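Local structure of peridinin-chlorophyll A protein (Amphidinium carterae, 2C9E) at residues A[314-317]-A[318-322]; A[174-177]-A[178-181]. The protein binds peridinin and chlorophyll a and probably serves as a water-soluble antenna that captures sunlight in the blue-green range. One frame throughout, in Å; residues are numbered along the deposited sequence.

Contact 1: A[314-317]-A[318-322]; sequences ETFV and ALTSA. With PID (peridinin), chain J.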
loop_
_atom_site.group_PDB
_atom_site.type_symbol
_atom_site.label_atom_id
_atom_site.label_comp_id
_atom_site.label_asym_id
_atom_site.label_seq_id
_atom_site.Cartn_x
_atom_site.Cartn_y
_atom_site.Cartn_z
ATOM N N GLU A 314 22.746 13.648 5.657
ATOM C CA GLU A 314 23.943 13.033 6.191
ATOM C C GLU A 314 23.529 11.921 7.158
ATOM O O GLU A 314 24.082 10.821 7.081
ATOM C CB GLU A 314 24.865 14.056 6.876
ATOM C CG GLU A 314 25.424 15.078 5.919
ATOM C CD GLU A 314 26.085 14.439 4.698
ATOM O OE1 GLU A 314 26.871 13.485 4.880
ATOM O OE2 GLU A 314 25.833 14.892 3.556
ATOM N N THR A 315 22.564 12.161 8.048
ATOM C CA THR A 315 22.164 11.064 8.934
ATOM C C THR A 315 21.574 9.933 8.100
ATOM O O THR A 315 21.778 8.762 8.434
ATOM C CB THR A 315 21.111 11.481 10.015
ATOM O OG1 THR A 315 19.897 11.909 9.385
ATOM C CG2 THR A 315 21.655 12.612 10.890
ATOM N N PHE A 316 20.863 10.268 7.019
ATOM C CA PHE A 316 20.248 9.230 6.163
ATOM C C PHE A 316 21.353 8.329 5.572
ATOM O O PHE A 316 21.244 7.112 5.636
ATOM C CB PHE A 316 19.398 9.868 5.040
ATOM C CG PHE A 316 18.897 8.883 4.005
ATOM C CD1 PHE A 316 17.886 7.973 4.305
ATOM C CD2 PHE A 316 19.461 8.868 2.701
ATOM C CE1 PHE A 316 17.433 7.051 3.323
ATOM C CE2 PHE A 316 19.035 7.975 1.731
ATOM C CZ PHE A 316 18.026 7.066 2.027
ATOM N N VAL A 317 22.415 8.923 5.008
ATOM C CA VAL A 317 23.512 8.116 4.487
ATOM C C VAL A 317 24.097 7.250 5.623
ATOM O O VAL A 317 24.362 6.077 5.439
ATOM C CB VAL A 317 24.688 8.970 3.860
ATOM C CG1 VAL A 317 25.782 8.015 3.313
ATOM C CG2 VAL A 317 24.186 9.828 2.677
ATOM N N ALA A 318 24.277 7.811 6.796
ATOM C CA ALA A 318 24.834 7.033 7.909
ATOM C C ALA A 318 23.980 5.811 8.242
ATOM O O ALA A 318 24.505 4.741 8.516
ATOM C CB ALA A 318 25.004 7.921 9.159
ATOM N N LEU A 319 22.665 5.981 8.220
ATOM C CA LEU A 319 21.747 4.880 8.524
ATOM C C LEU A 319 21.813 3.839 7.387
ATOM O O LEU A 319 21.878 2.639 7.636
ATOM C CB LEU A 319 20.311 5.409 8.684
ATOM C CG LEU A 319 19.165 4.391 8.858
ATOM C CD1 LEU A 319 19.184 3.782 10.241
ATOM C CD2 LEU A 319 17.852 5.113 8.690
ATOM N N THR A 320 21.791 4.302 6.149
ATOM C CA THR A 320 21.878 3.386 5.018
ATOM C C THR A 320 23.055 2.389 5.177
ATOM O O THR A 320 22.901 1.182 4.926
ATOM C CB THR A 320 22.035 4.185 3.733
ATOM O OG1 THR A 320 20.745 4.691 3.342
ATOM C CG2 THR A 320 22.587 3.339 2.646
ATOM N N SER A 321 24.211 2.893 5.605
ATOM C CA SER A 321 25.415 2.074 5.837
ATOM C C SER A 321 25.287 1.082 6.995
ATOM O O SER A 321 25.701 -0.066 6.887
ATOM C CB SER A 321 26.601 2.990 6.090
ATOM O OG SER A 321 26.852 3.756 4.924
ATOM N N ALA A 322 24.738 1.536 8.115
ATOM C CA ALA A 322 24.534 0.660 9.278
ATOM C C ALA A 322 23.634 -0.500 8.864
ATOM O O ALA A 322 23.913 -1.660 9.145
ATOM C CB ALA A 322 23.895 1.442 10.408
HETATM C C1 PID J . 20.776 1.639 0.150
HETATM C C2 PID J . 22.031 1.008 -0.459
HETATM C C3 PID J . 21.814 -0.500 -0.593
HETATM C C4 PID J . 21.670 -1.056 0.825
HETATM C C5 PID J . 20.341 -0.632 1.459
HETATM C C6 PID J . 19.976 0.839 1.184
HETATM C C7 PID J . 19.180 1.455 2.155
HETATM C C8 PID J . 17.975 2.128 1.942
HETATM C C9 PID J . 17.214 2.699 2.968
HETATM C C10 PID J . 17.497 2.695 4.331
HETATM C C11 PID J . 16.048 3.328 2.821
HETATM C C12 PID J . 15.602 3.700 4.025
HETATM C C13 PID J . 14.382 4.336 4.259
HETATM C C14 PID J . 13.868 4.742 5.492
HETATM C C15 PID J . 12.619 5.365 5.521
HETATM C C16 PID J . 11.951 5.821 6.657
HETATM C C17 PID J . 10.699 6.427 6.540
HETATM C C18 PID J . 9.984 6.876 7.649
HETATM C C19 PID J . 8.720 7.461 7.565
HETATM C C20 PID J . 8.036 7.841 8.721
HETATM C C21 PID J . 6.754 8.391 8.760
HETATM C C22 PID J . 6.165 8.680 9.990
HETATM C C23 PID J . 4.950 9.148 10.092
HETATM C C24 PID J . 3.721 9.586 10.180
HETATM C C25 PID J . 2.526 8.631 10.318
HETATM C C26 PID J . 1.439 9.017 9.309
HETATM C C27 PID J . 1.078 10.506 9.383
HETATM C C28 PID J . 2.311 11.387 9.156
HETATM C C29 PID J . 3.429 11.094 10.160
HETATM C C30 PID J . -1.102 10.539 8.431
HETATM C C31 PID J . -2.052 10.907 7.288
HETATM C CM1 PID J . 20.808 3.168 0.190
HETATM C CM2 PID J . 20.484 -0.923 2.952
HETATM C CM3 PID J . 19.253 -1.541 0.886
HETATM C CM4 PID J . 14.652 4.514 6.788
HETATM C CM5 PID J . 5.990 8.743 7.482
HETATM C CM6 PID J . 2.933 7.183 10.032
HETATM C CM7 PID J . 1.956 8.717 11.738
HETATM C CM8 PID J . 4.651 11.939 9.791
HETATM O O1 PID J . 19.516 1.034 -0.162
HETATM O O2 PID J . 22.899 -1.139 -1.269
HETATM O O3 PID J . 18.466 2.157 4.866
HETATM O O4 PID J . 16.486 3.330 4.999
HETATM O O5 PID J . 2.991 11.464 11.468
HETATM O O6 PID J . 0.215 10.834 8.283
HETATM O O7 PID J . -1.518 9.998 9.454
#
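Phe-316 and Thr-320 stand one helical turn apart and are joined by the regular i to i+4 bonding of an alpha helix, in which Thr-320 N donates to Phe-316 O at 2.9 Å and 170° while Ala-318, Leu-319 and Ser-321 repeat the pattern on Glu-314, Thr-315 and Val-317. The same Phe-316 carbonyl also receives a weak bond from Thr-320 OG1 at 3.4 Å, so that two donors of one residue share it. With OG1 turned back beside its own backbone N (chi1 -79°), the hydroxyl lies over one face of the Phe-316 ring, offset toward the rim and 3.8 Å from CZ. The ring's edge meets peridinin, CE1 lying 3.9 Å from C12 near the ring plane. Leu-319 adds CD2, 3.8 Å from the peridinin methyl CM4, and Thr-320 turns its methyl CG2 to the methyl CM1 of the pigment's end ring. The aromatic edge and two methyls, from residues 316, 319 and 320, thus line part of the carotenoid pocket. A second peridinin and a galactolipid also touch Phe-316. On the neighbouring helix 176-192, Phe-184 packs against Thr-315 and Phe-316, Ala-187 against Thr-315, and Ala-181 against Leu-319.

Contact 2: A[174-177]-A[178-181]; sequences DGPV and GRAA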
loop_
_atom_site.group_PDB
_atom_site.type_symbol
_atom_site.label_atom_id
_atom_site.label_comp_id
_atom_site.label_asym_id
_atom_site.label_seq_id
_atom_site.Cartn_x
_atom_site.Cartn_y
_atom_site.Cartn_z
ATOM N N ASP A 174 19.952 -2.645 16.226
ATOM C CA ASP A 174 19.777 -1.838 17.433
ATOM C C ASP A 174 21.117 -1.702 18.135
ATOM O O ASP A 174 21.210 -1.401 19.333
ATOM C CB ASP A 174 18.714 -2.460 18.342
ATOM C CG ASP A 174 17.346 -2.521 17.666
ATOM O OD1 ASP A 174 17.297 -2.884 16.461
ATOM O OD2 ASP A 174 16.327 -2.213 18.331
ATOM N N GLY A 175 22.153 -1.974 17.348
ATOM C CA GLY A 175 23.521 -1.812 17.788
ATOM C C GLY A 175 23.788 -0.590 16.932
ATOM O O GLY A 175 23.204 0.470 17.162
ATOM N N PRO A 176 24.620 -0.702 15.903
ATOM C CA PRO A 176 24.880 0.470 15.062
ATOM C C PRO A 176 23.564 0.982 14.431
ATOM O O PRO A 176 23.310 2.186 14.362
ATOM C CB PRO A 176 25.846 -0.072 14.020
ATOM C CG PRO A 176 26.580 -1.170 14.794
ATOM C CD PRO A 176 25.440 -1.851 15.500
ATOM N N VAL A 177 22.732 0.050 13.983
ATOM C CA VAL A 177 21.443 0.369 13.365
ATOM C C VAL A 177 20.592 1.185 14.290
ATOM O O VAL A 177 20.148 2.260 13.911
ATOM C CB VAL A 177 20.685 -0.894 13.009
ATOM C CG1 VAL A 177 19.207 -0.605 12.889
ATOM C CG2 VAL A 177 21.238 -1.442 11.723
ATOM N N GLY A 178 20.356 0.663 15.491
ATOM C CA GLY A 178 19.583 1.391 16.472
ATOM C C GLY A 178 20.122 2.809 16.706
ATOM O O GLY A 178 19.349 3.762 16.748
ATOM N N ARG A 179 21.434 2.976 16.834
ATOM C CA ARG A 179 21.951 4.305 17.087
ATOM C C ARG A 179 21.805 5.234 15.887
ATOM O O ARG A 179 21.411 6.400 16.048
ATOM C CB ARG A 179 23.419 4.238 17.510
ATOM C CG ARG A 179 23.635 3.595 18.906
ATOM C CD ARG A 179 25.100 3.605 19.339
ATOM N NE ARG A 179 25.921 2.636 18.609
ATOM C CZ ARG A 179 26.007 1.338 18.912
ATOM N NH1 ARG A 179 25.316 0.839 19.938
ATOM N NH2 ARG A 179 26.799 0.540 18.195
ATOM N N ALA A 180 22.128 4.716 14.698
ATOM C CA ALA A 180 22.048 5.493 13.477
ATOM C C ALA A 180 20.595 5.901 13.193
ATOM O O ALA A 180 20.348 6.997 12.651
ATOM C CB ALA A 180 22.613 4.695 12.299
ATOM N N ALA A 181 19.647 5.035 13.576
ATOM C CA ALA A 181 18.224 5.322 13.356
ATOM C C ALA A 181 17.756 6.452 14.286
ATOM O O ALA A 181 16.964 7.316 13.889
ATOM C CB ALA A 181 17.391 4.088 13.574
#
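Arg-179 folds its side chain back over the start of its own helix, laying one face of the guanidinium on the peptide between Gly-175 and Pro-176. Gly-175 O sits above the centre of that flat group, 3.4 Å from CZ, and on the same peptide Pro-176 N lies 3.4 Å from NH2. The guanidinium lies flat over the peptide, the two planes nearly parallel, with no N-H directed at the carbonyl; the oxygen is instead bonded to the backbone, Arg-179 N donating to it at 3.1 Å and 164°. The bend at chi3 (-73°) turns the guanidinium back toward the peptide. Beside it the proline ring crosses the arginine at an angle, its CG 3.8 Å from NH2. The next two amides, Ala-180 N and Ala-181 N, donate to Pro-176 O and Val-177 O, each at 2.8 Å. On another side of the turn Val-177 packs on Leu-269 and Ala-272 of helix 261-276. Asp-174, the first residue modelled after the gap, forms a salt bridge through OD1 with Lys-273 NZ of that helix. The whole is a helix N-terminus, with Gly-175 as N-cap and Pro-176 at N1, a position that suits proline because its nitrogen has no hydrogen to donate and the first turn needs none there.

Contact 1 and contact 2 belong to two helices that pack together, 306-324 and 176-192, and their centres are about 10 Å apart. They meet by side-chain packing, with no hydrogen bond between them: Leu-319 CA lies 3.9 Å from Ala-180 CB, and the methyls of Ala-322 and Ala-180 approach to 4.0 Å. Both contacts are partly buried, yet they use their buried faces differently. In contact 1 that face holds an aromatic ring, a leucine and a threonine turned to pigment; in contact 2 small residues and a valine meet other helices, away from the annotated sites, while the exposed arginine lays its guanidinium face over a peptide of the first turn. One lies within the C-terminal half of a helix, the other at a helix start.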